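Side-chain contacts in putative hydrolase (Chloroflexus aurantiacus J-10-fl, PDB 3CMN), which is of unproven function but is probably a metal-dependent peptidase of the zincin-like family, largely helical and seen here as the apoenzyme: residues 290-293 with 294-298; 259-262 with 263-266; 280-283 with 284-288; 188-191 with 192-196. All coordinates share one frame; numbering follows the deposited sequence.

How the interactions relate
Three helices and the loops at their ends carry the four contacts, and interaction 4 holds His188 of an HExxH pattern that probably marks the active site, although no metal is bound to it here. Interaction 2 packs against it, with centres about 13 Å apart: Ile264 CD1 meets Phe192 CZ at 3.7 Å and Glu265 OE2 lies 3.0 Å from His188 CE1. Interaction 1 touches interaction 2 by packing, Arg297 NH2 lying 3.7 Å from Glu265 CD. Interaction 3 opens the helix that interaction 1 continues, their centres about 15 Å apart, with Gln294 NE2 3.9 Å from Glu287 OE1. It is the most remote from the pattern-bearing segments, about 25 Å from interaction 4 between centres.

Interaction 1: 290-293 with 294-298; sequences IAQR and QRQRT
Helix 283-307 is here lined by contacts one turn apart: Gln294 folds back on Ile290, and Gln296 on Gln292 and Arg293. In Gln294 and Gln296 CG stands beside the backbone N (chi1 -69° in Gln296) and the chain is extended beyond it, which carries the amide back along the helix toward its start. Gln296 OE1 thereby reaches to 3.4 Å from Arg293 CA. It also lies 3.6 Å from Arg293 CD, at the edge of the guanidinium and near its plane, the two flat groups 76° apart. It meets only carbons of that side chain, so this is packing; Gln292 O, 3.4 Å from Gln296 OE1, is an acceptor too. The methyl CG2 of Ile290 meets Gln294 CD at 3.8 Å, the side chains crossing at about a right angle. The backbone supplies the bonds: Gln296 N gives to Gln292 O at 3.0 Å. The helix is kinked at Gln292 and Arg293, whose N atoms lack bonds to the preceding turn. Arg297 leads away to Asp143 O, and Ile290 and Arg293 rest on Val166 of helix 160-169. Such packing is typical of a helix with one flank on the protein and another toward solvent.

Interaction 2: 259-262 with 263-266; sequences ALMS and LIEG
An apolar contact one turn long, buried on helix 248-279, joins Ile264 to Leu260 and Met261. The evidence is methyl to methyl: Ile264 CD1 lies 3.6 Å from Met261 CE and 3.8 Å from Leu260 CD1, so a single terminal carbon meets both residues. Ile264 CG1 sits beside the backbone N (chi1 -73°) and the chain runs on extended, which aims CD1 back toward the previous turn. Met261 comes to it through bends at chi2 and chi3 and ends side by side with Ile264, pointing the same way, whereas Leu260 crosses it at a slant. The backbone beneath is regular: Ile264 N bonds Leu260 O at 2.9 Å with an N-H...O angle of 170°, and Gly266 N bonds Ser262 O at 2.8 Å. Ile264 CG1 also comes 3.2 Å from Leu260 O. Outside the segments, Ile264 and Met261 both touch Phe192, while Leu260 and Met261 reach Phe202 of helix 197-210. Replacing Ile264 by an alanine would probably leave Met261 CE and Leu260 CD1 without their shared partner and open a gap beside Phe192. Glu265, next along, touches His188 of helix 174-193. This i to i+3 and i to i+4 packing lies on the face that helix 248-279 turns to helix 174-193, which carries the probable HExxH motif, consistent with a zincin-like core.

Interaction 3: 280-283 with 284-288; sequences LPSF and NQIEQ
The Phe283 ring has Glu287 CG over one face and Leu280 CD1 at its edge, in the ring plane. Glu287 CG sits 4.2 Å from the centroid of the Phe283 ring and 30° off the normal, an off-centre CH-pi contact. The carboxylate turns 49° from the ring plane, and Glu287 OE2 approaches Phe283 CZ obliquely at 3.6 Å. Glu287 has CG beside its backbone N (chi1 -73°), which lays the methylene against the ring, and the bend at chi2 turns the carboxylate toward CZ. Phe283 closes a type I turn begun at Leu280, and it is also where the helix starts. Glu287 N bonds Phe283 O at 3.0 Å, and Ile286 N bonds Ser282 O at 2.9 Å. Ser282 holds the N-cap position, yet its OG makes no capping bond; it is hydrogen-bonded to Asp176 and lies 3.7 Å from Ile286 CD1. Helices 248-279 and 174-193 pack against this turn, Phe283 touching Asn273 and Arg277, and Leu280 touching Trp180. Glu287 thus works in two chemistries: its methylene serves the aromatic ring, while OE2 accepts a hydrogen bond from Trp180 NE1, which satisfies that oxygen and is likely to fix the carboxylate's rotation.

Interaction 4: 188-191 with 192-196; sequences HAFE and FEAYP
Phe192 is turned back along the helix by its first torsion, CG beside the backbone N (chi1 -81°), which brings the ring edge to His188 O. That oxygen lies in the ring plane, 3.0 Å from Phe192 CD1, and also accepts the bond from Phe192 N at 2.9 Å; one carbonyl thus meets both the amide and the ring edge. Glu193 has a similar first torsion and an extended chain, so OE1 runs over the previous turn to 3.5 Å from Ala189 CB. Its other oxygen, OE2, forms a salt bridge with Arg199. Beyond this the bonding grows irregular: Glu193 N makes weak bonds to both Ala189 O and Phe190 O, while Ala194 N is gripped by Phe190 O at 2.6 Å. Ala194 CB touches Phe190 CD2 at 4.0 Å and also sits over the centre of one face of the Tyr195 ring. That ring takes Glu191 O at its edge, 3.7 Å from Tyr195 CD1, and stacks with Trp340. A leucine replacing Phe192 would probably lose the flat edge against His188 O and leave Tyr142 without its aromatic partner. His188 meets the His184 ring and touches Glu265 of helix 248-279. With His184 and His188 on one face, the helix is consistent with the HExxH helix of zincin-like peptidases, though no metal is bound here.

Interaction 1: 290-293 with 294-298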
ATOM      1  N   ILE A 290      -4.253  14.995   5.980  1.00 49.79           N
ATOM      2  CA  ILE A 290      -3.810  13.971   5.047  1.00 49.55           C
ATOM      3  C   ILE A 290      -4.908  13.453   4.098  1.00 48.86           C
ATOM      4  O   ILE A 290      -4.628  12.714   3.155  1.00 48.72           O
ATOM      5  CB  ILE A 290      -3.174  12.796   5.841  1.00 47.97           C
ATOM      6  CG1 ILE A 290      -2.219  12.019   4.945  1.00 48.17           C
ATOM      7  CG2 ILE A 290      -4.252  11.899   6.406  1.00 48.77           C
ATOM      8  CD1 ILE A 290      -1.075  12.868   4.391  1.00 45.62           C
ATOM      9  N   ALA A 291      -6.146  13.864   4.338  1.00 48.99           N
ATOM     10  CA  ALA A 291      -7.273  13.431   3.516  1.00 49.63           C
ATOM     11  C   ALA A 291      -7.025  13.487   2.001  1.00 50.23           C
ATOM     12  O   ALA A 291      -7.230  12.493   1.294  1.00 49.49           O
ATOM     13  CB  ALA A 291      -8.510  14.250   3.867  1.00 48.99           C
ATOM     14  N   GLN A 292      -6.587  14.639   1.502  1.00 50.09           N
ATOM     15  CA  GLN A 292      -6.346  14.778   0.070  1.00 50.95           C
ATOM     16  C   GLN A 292      -5.159  13.953  -0.421  1.00 50.51           C
ATOM     17  O   GLN A 292      -5.151  13.489  -1.561  1.00 50.13           O
ATOM     18  CB  GLN A 292      -6.138  16.251  -0.316  1.00 50.89           C
ATOM     19  CG  GLN A 292      -5.944  16.443  -1.821  1.00 52.44           C
ATOM     20  CD  GLN A 292      -5.705  17.885  -2.232  1.00 53.47           C
ATOM     21  OE1 GLN A 292      -6.552  18.755  -2.023  1.00 54.97           O
ATOM     22  NE2 GLN A 292      -4.544  18.144  -2.828  1.00 53.31           N
ATOM     23  N   ARG A 293      -4.155  13.777   0.431  1.00 51.01           N
ATOM     24  CA  ARG A 293      -2.972  12.998   0.067  1.00 51.25           C
ATOM     25  C   ARG A 293      -3.325  11.512  -0.058  1.00 50.39           C
ATOM     26  O   ARG A 293      -2.642  10.756  -0.750  1.00 50.06           O
ATOM     27  CB  ARG A 293      -1.875  13.182   1.117  1.00 52.84           C
ATOM     28  CG  ARG A 293      -0.566  12.473   0.791  1.00 54.95           C
ATOM     29  CD  ARG A 293       0.126  13.091  -0.420  1.00 55.24           C
ATOM     30  NE  ARG A 293       1.508  12.635  -0.527  1.00 55.54           N
ATOM     31  CZ  ARG A 293       2.442  13.273  -1.222  1.00 55.89           C
ATOM     32  NH1 ARG A 293       2.133  14.385  -1.875  1.00 57.65           N
ATOM     33  NH2 ARG A 293       3.693  12.825  -1.239  1.00 54.58           N
ATOM     34  N   GLN A 294      -4.396  11.106   0.616  1.00 49.59           N
ATOM     35  CA  GLN A 294      -4.864   9.725   0.562  1.00 49.05           C
ATOM     36  C   GLN A 294      -5.617   9.503  -0.757  1.00 48.28           C
ATOM     37  O   GLN A 294      -5.488   8.454  -1.386  1.00 47.06           O
ATOM     38  CB  GLN A 294      -5.791   9.435   1.744  1.00 49.78           C
ATOM     39  CG  GLN A 294      -5.115   9.508   3.105  1.00 50.89           C
ATOM     40  CD  GLN A 294      -6.104   9.427   4.260  1.00 53.45           C
ATOM     41  OE1 GLN A 294      -7.004  10.263   4.388  1.00 54.71           O
ATOM     42  NE2 GLN A 294      -5.938   8.422   5.108  1.00 54.61           N
ATOM     43  N   ARG A 295      -6.404  10.497  -1.164  1.00 48.31           N
ATOM     44  CA  ARG A 295      -7.153  10.436  -2.417  1.00 49.21           C
ATOM     45  C   ARG A 295      -6.129  10.322  -3.535  1.00 48.03           C
ATOM     46  O   ARG A 295      -6.318   9.602  -4.516  1.00 47.35           O
ATOM     47  CB  ARG A 295      -7.959  11.722  -2.631  1.00 51.31           C
ATOM     48  CG  ARG A 295      -8.885  12.091  -1.482  1.00 55.40           C
ATOM     49  CD  ARG A 295      -9.358  13.545  -1.588  1.00 58.52           C
ATOM     50  NE  ARG A 295     -10.196  13.943  -0.455  1.00 60.64           N
ATOM     51  CZ  ARG A 295     -11.341  13.343  -0.126  1.00 62.56           C
ATOM     52  NH1 ARG A 295     -11.796  12.315  -0.840  1.00 62.96           N
ATOM     53  NH2 ARG A 295     -12.034  13.768   0.925  1.00 63.03           N
ATOM     54  N   GLN A 296      -5.037  11.056  -3.368  1.00 46.43           N
ATOM     55  CA  GLN A 296      -3.958  11.064  -4.342  1.00 46.68           C
ATOM     56  C   GLN A 296      -3.259   9.711  -4.447  1.00 45.43           C
ATOM     57  O   GLN A 296      -3.034   9.223  -5.552  1.00 44.70           O
ATOM     58  CB  GLN A 296      -2.942  12.145  -3.976  1.00 48.36           C
ATOM     59  CG  GLN A 296      -3.472  13.556  -4.141  1.00 51.41           C
ATOM     60  CD  GLN A 296      -2.453  14.612  -3.780  1.00 52.24           C
ATOM     61  OE1 GLN A 296      -2.170  14.855  -2.604  1.00 55.12           O
ATOM     62  NE2 GLN A 296      -1.883  15.241  -4.791  1.00 52.46           N
ATOM     63  N   ARG A 297      -2.915   9.121  -3.297  1.00 43.59           N
ATOM     64  CA  ARG A 297      -2.232   7.828  -3.259  1.00 42.09           C
ATOM     65  C   ARG A 297      -3.057   6.760  -3.965  1.00 41.16           C
ATOM     66  O   ARG A 297      -2.524   5.886  -4.650  1.00 40.03           O
ATOM     67  CB  ARG A 297      -1.990   7.393  -1.814  1.00 43.43           C
ATOM     68  CG  ARG A 297      -1.199   6.093  -1.681  1.00 45.80           C
ATOM     69  CD  ARG A 297      -1.729   5.218  -0.536  1.00 46.92           C
ATOM     70  NE  ARG A 297      -3.081   4.713  -0.801  1.00 49.24           N
ATOM     71  CZ  ARG A 297      -3.369   3.682  -1.598  1.00 49.03           C
ATOM     72  NH1 ARG A 297      -2.402   3.014  -2.221  1.00 49.30           N
ATOM     73  NH2 ARG A 297      -4.635   3.331  -1.793  1.00 47.69           N
ATOM     74  N   THR A 298      -4.367   6.840  -3.787  1.00 39.64           N
ATOM     75  CA  THR A 298      -5.287   5.895  -4.393  1.00 38.63           C
ATOM     76  C   THR A 298      -5.275   6.012  -5.911  1.00 37.88           C
ATOM     77  O   THR A 298      -5.272   5.012  -6.623  1.00 36.35           O
ATOM     78  CB  THR A 298      -6.710   6.138  -3.863  1.00 39.09           C
ATOM     79  OG1 THR A 298      -6.768   5.710  -2.498  1.00 41.96           O
ATOM     80  CG2 THR A 298      -7.739   5.380  -4.683  1.00 39.67           C
TER

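Interaction 2: 259-262 with 263-266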
ATOM      1  N   ALA A 259     -11.806  -5.421  -4.514  1.00 37.12           N
ATOM      2  CA  ALA A 259     -12.312  -5.681  -3.172  1.00 35.08           C
ATOM      3  C   ALA A 259     -11.178  -5.962  -2.179  1.00 32.54           C
ATOM      4  O   ALA A 259     -11.265  -5.586  -1.022  1.00 33.47           O
ATOM      5  CB  ALA A 259     -13.311  -6.839  -3.198  1.00 35.06           C
ATOM      6  N   LEU A 260     -10.115  -6.619  -2.629  1.00 32.76           N
ATOM      7  CA  LEU A 260      -8.974  -6.907  -1.754  1.00 32.14           C
ATOM      8  C   LEU A 260      -8.268  -5.593  -1.390  1.00 32.36           C
ATOM      9  O   LEU A 260      -8.007  -5.315  -0.227  1.00 33.07           O
ATOM     10  CB  LEU A 260      -7.985  -7.856  -2.456  1.00 29.79           C
ATOM     11  CG  LEU A 260      -6.601  -8.047  -1.803  1.00 31.32           C
ATOM     12  CD1 LEU A 260      -6.742  -8.827  -0.478  1.00 25.90           C
ATOM     13  CD2 LEU A 260      -5.670  -8.809  -2.762  1.00 29.94           C
ATOM     14  N   MET A 261      -7.964  -4.786  -2.397  1.00 33.60           N
ATOM     15  CA  MET A 261      -7.304  -3.509  -2.165  1.00 34.92           C
ATOM     16  C   MET A 261      -8.138  -2.648  -1.205  1.00 35.06           C
ATOM     17  O   MET A 261      -7.604  -2.006  -0.304  1.00 35.27           O
ATOM     18  CB  MET A 261      -7.070  -2.790  -3.506  1.00 34.03           C
ATOM     19  CG  MET A 261      -5.632  -2.894  -4.037  1.00 33.73           C
ATOM     20  SD  MET A 261      -4.898  -4.557  -4.081  1.00 37.51           S
ATOM     21  CE  MET A 261      -3.969  -4.563  -2.561  1.00 37.04           C
ATOM     22  N   SER A 262      -9.452  -2.668  -1.384  1.00 36.49           N
ATOM     23  CA  SER A 262     -10.355  -1.905  -0.530  1.00 37.20           C
ATOM     24  C   SER A 262     -10.327  -2.360   0.936  1.00 37.07           C
ATOM     25  O   SER A 262     -10.235  -1.540   1.854  1.00 37.53           O
ATOM     26  CB  SER A 262     -11.771  -2.006  -1.066  1.00 37.89           C
ATOM     27  OG  SER A 262     -12.653  -1.276  -0.238  1.00 43.19           O
ATOM     28  N   LEU A 263     -10.406  -3.667   1.158  1.00 35.83           N
ATOM     29  CA  LEU A 263     -10.371  -4.206   2.511  1.00 33.99           C
ATOM     30  C   LEU A 263      -9.022  -3.911   3.176  1.00 33.64           C
ATOM     31  O   LEU A 263      -8.951  -3.533   4.350  1.00 32.42           O
ATOM     32  CB  LEU A 263     -10.593  -5.718   2.481  1.00 34.20           C
ATOM     33  CG  LEU A 263     -10.484  -6.294   3.887  1.00 34.57           C
ATOM     34  CD1 LEU A 263     -11.819  -6.120   4.578  1.00 35.36           C
ATOM     35  CD2 LEU A 263     -10.082  -7.742   3.841  1.00 37.21           C
ATOM     36  N   ILE A 264      -7.949  -4.117   2.423  1.00 32.81           N
ATOM     37  CA  ILE A 264      -6.620  -3.855   2.937  1.00 35.00           C
ATOM     38  C   ILE A 264      -6.525  -2.404   3.454  1.00 36.87           C
ATOM     39  O   ILE A 264      -5.983  -2.174   4.540  1.00 37.88           O
ATOM     40  CB  ILE A 264      -5.554  -4.134   1.841  1.00 35.03           C
ATOM     41  CG1 ILE A 264      -5.420  -5.654   1.650  1.00 34.05           C
ATOM     42  CG2 ILE A 264      -4.225  -3.506   2.216  1.00 33.67           C
ATOM     43  CD1 ILE A 264      -4.365  -6.076   0.654  1.00 31.46           C
ATOM     44  N   GLU A 265      -7.065  -1.443   2.694  1.00 37.19           N
ATOM     45  CA  GLU A 265      -7.035  -0.033   3.098  1.00 39.18           C
ATOM     46  C   GLU A 265      -7.987   0.244   4.254  1.00 37.95           C
ATOM     47  O   GLU A 265      -7.610   0.882   5.238  1.00 38.38           O
ATOM     48  CB  GLU A 265      -7.397   0.890   1.927  1.00 42.28           C
ATOM     49  CG  GLU A 265      -6.354   0.930   0.819  1.00 46.68           C
ATOM     50  CD  GLU A 265      -4.984   1.352   1.322  1.00 49.37           C
ATOM     51  OE1 GLU A 265      -4.877   2.469   1.878  1.00 50.23           O
ATOM     52  OE2 GLU A 265      -4.019   0.567   1.164  1.00 49.95           O
ATOM     53  N   GLY A 266      -9.216  -0.247   4.123  1.00 36.92           N
ATOM     54  CA  GLY A 266     -10.218  -0.058   5.154  1.00 35.39           C
ATOM     55  C   GLY A 266      -9.859  -0.723   6.469  1.00 35.45           C
ATOM     56  O   GLY A 266     -10.019  -0.132   7.538  1.00 35.51           O
TER

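Interaction 3: 280-283 with 284-288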
ATOM      1  N   LEU A 280      -1.363   9.267  19.311  1.00 46.93           N
ATOM      2  CA  LEU A 280      -1.100  10.502  18.572  1.00 47.07           C
ATOM      3  C   LEU A 280      -2.043  11.645  18.950  1.00 47.50           C
ATOM      4  O   LEU A 280      -3.191  11.684  18.509  1.00 47.70           O
ATOM      5  CB  LEU A 280      -1.186  10.253  17.059  1.00 45.67           C
ATOM      6  CG  LEU A 280      -0.244   9.186  16.486  1.00 45.34           C
ATOM      7  CD1 LEU A 280      -0.518   8.997  15.000  1.00 44.57           C
ATOM      8  CD2 LEU A 280       1.206   9.596  16.740  1.00 45.01           C
ATOM      9  N   PRO A 281      -1.566  12.592  19.777  1.00 47.44           N
ATOM     10  CA  PRO A 281      -2.409  13.722  20.182  1.00 47.43           C
ATOM     11  C   PRO A 281      -2.929  14.559  19.010  1.00 47.02           C
ATOM     12  O   PRO A 281      -4.000  15.158  19.096  1.00 46.33           O
ATOM     13  CB  PRO A 281      -1.505  14.516  21.139  1.00 47.28           C
ATOM     14  CG  PRO A 281      -0.103  14.057  20.792  1.00 48.80           C
ATOM     15  CD  PRO A 281      -0.289  12.600  20.511  1.00 47.34           C
ATOM     16  N   SER A 282      -2.181  14.590  17.912  1.00 47.56           N
ATOM     17  CA  SER A 282      -2.591  15.349  16.733  1.00 47.29           C
ATOM     18  C   SER A 282      -3.318  14.463  15.727  1.00 47.34           C
ATOM     19  O   SER A 282      -3.590  14.886  14.602  1.00 47.41           O
ATOM     20  CB  SER A 282      -1.375  16.002  16.064  1.00 48.19           C
ATOM     21  OG  SER A 282      -0.373  15.049  15.750  1.00 49.24           O
ATOM     22  N   PHE A 283      -3.652  13.245  16.147  1.00 47.58           N
ATOM     23  CA  PHE A 283      -4.336  12.282  15.291  1.00 48.89           C
ATOM     24  C   PHE A 283      -5.468  12.872  14.451  1.00 49.75           C
ATOM     25  O   PHE A 283      -5.479  12.728  13.226  1.00 49.53           O
ATOM     26  CB  PHE A 283      -4.896  11.126  16.119  1.00 50.01           C
ATOM     27  CG  PHE A 283      -5.309   9.936  15.292  1.00 51.57           C
ATOM     28  CD1 PHE A 283      -4.363   8.992  14.888  1.00 52.32           C
ATOM     29  CD2 PHE A 283      -6.636   9.769  14.893  1.00 51.98           C
ATOM     30  CE1 PHE A 283      -4.729   7.895  14.101  1.00 52.48           C
ATOM     31  CE2 PHE A 283      -7.017   8.677  14.105  1.00 52.34           C
ATOM     32  CZ  PHE A 283      -6.062   7.740  13.710  1.00 52.48           C
ATOM     33  N   ASN A 284      -6.429  13.517  15.102  1.00 51.04           N
ATOM     34  CA  ASN A 284      -7.543  14.102  14.370  1.00 52.33           C
ATOM     35  C   ASN A 284      -7.004  15.094  13.351  1.00 51.75           C
ATOM     36  O   ASN A 284      -7.445  15.098  12.197  1.00 51.62           O
ATOM     37  CB  ASN A 284      -8.518  14.788  15.329  1.00 54.68           C
ATOM     38  CG  ASN A 284      -9.221  13.798  16.250  1.00 57.46           C
ATOM     39  OD1 ASN A 284      -9.880  12.864  15.793  1.00 59.03           O
ATOM     40  ND2 ASN A 284      -9.079  13.997  17.556  1.00 60.03           N
ATOM     41  N   GLN A 285      -6.041  15.911  13.773  1.00 50.73           N
ATOM     42  CA  GLN A 285      -5.422  16.905  12.900  1.00 50.21           C
ATOM     43  C   GLN A 285      -4.879  16.273  11.616  1.00 49.28           C
ATOM     44  O   GLN A 285      -5.173  16.736  10.505  1.00 49.14           O
ATOM     45  CB  GLN A 285      -4.263  17.602  13.628  1.00 50.80           C
ATOM     46  CG  GLN A 285      -4.660  18.740  14.575  1.00 53.28           C
ATOM     47  CD  GLN A 285      -5.439  18.273  15.795  1.00 53.80           C
ATOM     48  OE1 GLN A 285      -4.996  17.388  16.523  1.00 52.92           O
ATOM     49  NE2 GLN A 285      -6.601  18.879  16.027  1.00 54.08           N
ATOM     50  N   ILE A 286      -4.085  15.218  11.783  1.00 48.09           N
ATOM     51  CA  ILE A 286      -3.467  14.518  10.657  1.00 46.97           C
ATOM     52  C   ILE A 286      -4.501  13.948   9.701  1.00 47.67           C
ATOM     53  O   ILE A 286      -4.485  14.256   8.507  1.00 45.80           O
ATOM     54  CB  ILE A 286      -2.540  13.372  11.149  1.00 44.70           C
ATOM     55  CG1 ILE A 286      -1.450  13.939  12.058  1.00 42.57           C
ATOM     56  CG2 ILE A 286      -1.898  12.669   9.964  1.00 42.53           C
ATOM     57  CD1 ILE A 286      -0.616  12.880  12.729  1.00 41.30           C
ATOM     58  N   GLU A 287      -5.396  13.117  10.225  1.00 49.73           N
ATOM     59  CA  GLU A 287      -6.433  12.514   9.401  1.00 52.51           C
ATOM     60  C   GLU A 287      -7.099  13.584   8.546  1.00 53.05           C
ATOM     61  O   GLU A 287      -7.369  13.364   7.366  1.00 53.41           O
ATOM     62  CB  GLU A 287      -7.473  11.809  10.276  1.00 53.74           C
ATOM     63  CG  GLU A 287      -6.994  10.499  10.916  1.00 56.75           C
ATOM     64  CD  GLU A 287      -6.366   9.533   9.908  1.00 58.92           C
ATOM     65  OE1 GLU A 287      -6.744   9.567   8.717  1.00 58.95           O
ATOM     66  OE2 GLU A 287      -5.500   8.724  10.309  1.00 59.89           O
ATOM     67  N   GLN A 288      -7.337  14.751   9.142  1.00 54.21           N
ATOM     68  CA  GLN A 288      -7.959  15.869   8.433  1.00 54.50           C
ATOM     69  C   GLN A 288      -7.070  16.345   7.294  1.00 53.22           C
ATOM     70  O   GLN A 288      -7.482  16.373   6.133  1.00 52.53           O
ATOM     71  CB  GLN A 288      -8.187  17.043   9.381  1.00 56.82           C
ATOM     72  CG  GLN A 288      -9.079  16.734  10.553  1.00 60.92           C
ATOM     73  CD  GLN A 288      -9.134  17.881  11.531  1.00 63.82           C
ATOM     74  OE1 GLN A 288      -9.532  18.993  11.177  1.00 64.83           O
ATOM     75  NE2 GLN A 288      -8.725  17.624  12.770  1.00 65.82           N
TER
HETATM   76  O   HOH W   1      -6.363  16.576  18.357  1.00 56.02           O

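Interaction 4: 188-191 with 192-196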
ATOM      1  N   HIS A 188       0.178  -2.332   7.182  1.00 30.70           N
ATOM      2  CA  HIS A 188       0.185  -2.990   5.886  1.00 31.50           C
ATOM      3  C   HIS A 188       1.153  -4.162   5.787  1.00 30.72           C
ATOM      4  O   HIS A 188       0.930  -5.093   5.014  1.00 31.87           O
ATOM      5  CB  HIS A 188       0.449  -1.967   4.786  1.00 31.59           C
ATOM      6  CG  HIS A 188      -0.682  -1.011   4.598  1.00 33.83           C
ATOM      7  ND1 HIS A 188      -1.126  -0.614   3.354  1.00 36.98           N
ATOM      8  CD2 HIS A 188      -1.507  -0.428   5.497  1.00 35.85           C
ATOM      9  CE1 HIS A 188      -2.184   0.168   3.498  1.00 37.21           C
ATOM     10  NE2 HIS A 188      -2.435   0.295   4.789  1.00 37.04           N
ATOM     11  N   ALA A 189       2.217  -4.130   6.578  1.00 29.75           N
ATOM     12  CA  ALA A 189       3.178  -5.222   6.568  1.00 29.35           C
ATOM     13  C   ALA A 189       2.478  -6.451   7.138  1.00 31.12           C
ATOM     14  O   ALA A 189       2.666  -7.579   6.661  1.00 30.66           O
ATOM     15  CB  ALA A 189       4.381  -4.867   7.406  1.00 28.87           C
ATOM     16  N   PHE A 190       1.672  -6.218   8.170  1.00 31.69           N
ATOM     17  CA  PHE A 190       0.913  -7.283   8.804  1.00 31.94           C
ATOM     18  C   PHE A 190      -0.143  -7.815   7.822  1.00 33.32           C
ATOM     19  O   PHE A 190      -0.243  -9.015   7.602  1.00 33.63           O
ATOM     20  CB  PHE A 190       0.219  -6.760  10.075  1.00 31.87           C
ATOM     21  CG  PHE A 190       1.031  -6.932  11.342  1.00 33.26           C
ATOM     22  CD1 PHE A 190       2.132  -6.117  11.605  1.00 31.43           C
ATOM     23  CD2 PHE A 190       0.702  -7.930  12.262  1.00 33.81           C
ATOM     24  CE1 PHE A 190       2.896  -6.290  12.757  1.00 32.89           C
ATOM     25  CE2 PHE A 190       1.465  -8.117  13.432  1.00 34.76           C
ATOM     26  CZ  PHE A 190       2.563  -7.296  13.678  1.00 33.97           C
ATOM     27  N   GLU A 191      -0.917  -6.908   7.228  1.00 34.04           N
ATOM     28  CA  GLU A 191      -1.967  -7.280   6.290  1.00 34.13           C
ATOM     29  C   GLU A 191      -1.428  -8.084   5.107  1.00 35.39           C
ATOM     30  O   GLU A 191      -2.102  -8.983   4.603  1.00 35.21           O
ATOM     31  CB  GLU A 191      -2.692  -6.038   5.772  1.00 34.93           C
ATOM     32  CG  GLU A 191      -3.330  -5.183   6.856  1.00 37.41           C
ATOM     33  CD  GLU A 191      -4.042  -3.970   6.287  1.00 38.44           C
ATOM     34  OE1 GLU A 191      -5.175  -4.115   5.790  1.00 38.65           O
ATOM     35  OE2 GLU A 191      -3.453  -2.869   6.321  1.00 41.30           O
ATOM     36  N   PHE A 192      -0.212  -7.766   4.673  1.00 36.10           N
ATOM     37  CA  PHE A 192       0.396  -8.470   3.550  1.00 36.21           C
ATOM     38  C   PHE A 192       1.221  -9.682   3.922  1.00 36.31           C
ATOM     39  O   PHE A 192       1.430 -10.558   3.082  1.00 37.76           O
ATOM     40  CB  PHE A 192       1.292  -7.531   2.725  1.00 35.96           C
ATOM     41  CG  PHE A 192       0.538  -6.664   1.756  1.00 35.64           C
ATOM     42  CD1 PHE A 192       0.156  -5.380   2.108  1.00 34.92           C
ATOM     43  CD2 PHE A 192       0.186  -7.148   0.501  1.00 37.08           C
ATOM     44  CE1 PHE A 192      -0.564  -4.586   1.234  1.00 33.02           C
ATOM     45  CE2 PHE A 192      -0.540  -6.357  -0.390  1.00 37.19           C
ATOM     46  CZ  PHE A 192      -0.915  -5.071  -0.018  1.00 34.46           C
ATOM     47  N   GLU A 193       1.688  -9.747   5.165  1.00 36.70           N
ATOM     48  CA  GLU A 193       2.543 -10.854   5.578  1.00 38.10           C
ATOM     49  C   GLU A 193       2.086 -11.714   6.751  1.00 37.11           C
ATOM     50  O   GLU A 193       2.529 -12.850   6.880  1.00 36.96           O
ATOM     51  CB  GLU A 193       3.950 -10.312   5.855  1.00 41.88           C
ATOM     52  CG  GLU A 193       4.505  -9.499   4.687  1.00 48.31           C
ATOM     53  CD  GLU A 193       5.714  -8.657   5.063  1.00 52.64           C
ATOM     54  OE1 GLU A 193       5.612  -7.883   6.036  1.00 54.59           O
ATOM     55  OE2 GLU A 193       6.763  -8.759   4.386  1.00 55.07           O
ATOM     56  N   ALA A 194       1.212 -11.194   7.607  1.00 37.42           N
ATOM     57  CA  ALA A 194       0.750 -11.973   8.756  1.00 37.53           C
ATOM     58  C   ALA A 194      -0.185 -13.118   8.332  1.00 37.13           C
ATOM     59  O   ALA A 194      -0.354 -14.085   9.066  1.00 37.74           O
ATOM     60  CB  ALA A 194       0.057 -11.055   9.770  1.00 36.28           C
ATOM     61  N   TYR A 195      -0.796 -12.996   7.155  1.00 37.01           N
ATOM     62  CA  TYR A 195      -1.683 -14.021   6.618  1.00 36.07           C
ATOM     63  C   TYR A 195      -1.009 -14.461   5.332  1.00 36.34           C
ATOM     64  O   TYR A 195      -1.086 -13.781   4.325  1.00 36.32           O
ATOM     65  CB  TYR A 195      -3.057 -13.420   6.329  1.00 36.94           C
ATOM     66  CG  TYR A 195      -3.518 -12.496   7.432  1.00 37.99           C
ATOM     67  CD1 TYR A 195      -3.417 -11.113   7.290  1.00 39.05           C
ATOM     68  CD2 TYR A 195      -3.965 -13.002   8.656  1.00 38.42           C
ATOM     69  CE1 TYR A 195      -3.740 -10.254   8.340  1.00 39.12           C
ATOM     70  CE2 TYR A 195      -4.290 -12.154   9.716  1.00 38.94           C
ATOM     71  CZ  TYR A 195      -4.171 -10.775   9.550  1.00 41.44           C
ATOM     72  OH  TYR A 195      -4.472  -9.911  10.590  1.00 42.42           O
ATOM     73  N   PRO A 196      -0.324 -15.611   5.356  1.00 38.71           N
ATOM     74  CA  PRO A 196       0.391 -16.147   4.187  1.00 38.26           C
ATOM     75  C   PRO A 196      -0.365 -16.229   2.861  1.00 36.47           C
ATOM     76  O   PRO A 196       0.237 -16.076   1.797  1.00 38.46           O
ATOM     77  CB  PRO A 196       0.864 -17.515   4.672  1.00 39.62           C
ATOM     78  CG  PRO A 196       1.090 -17.272   6.135  1.00 41.40           C
ATOM     79  CD  PRO A 196      -0.156 -16.502   6.517  1.00 39.83           C
TER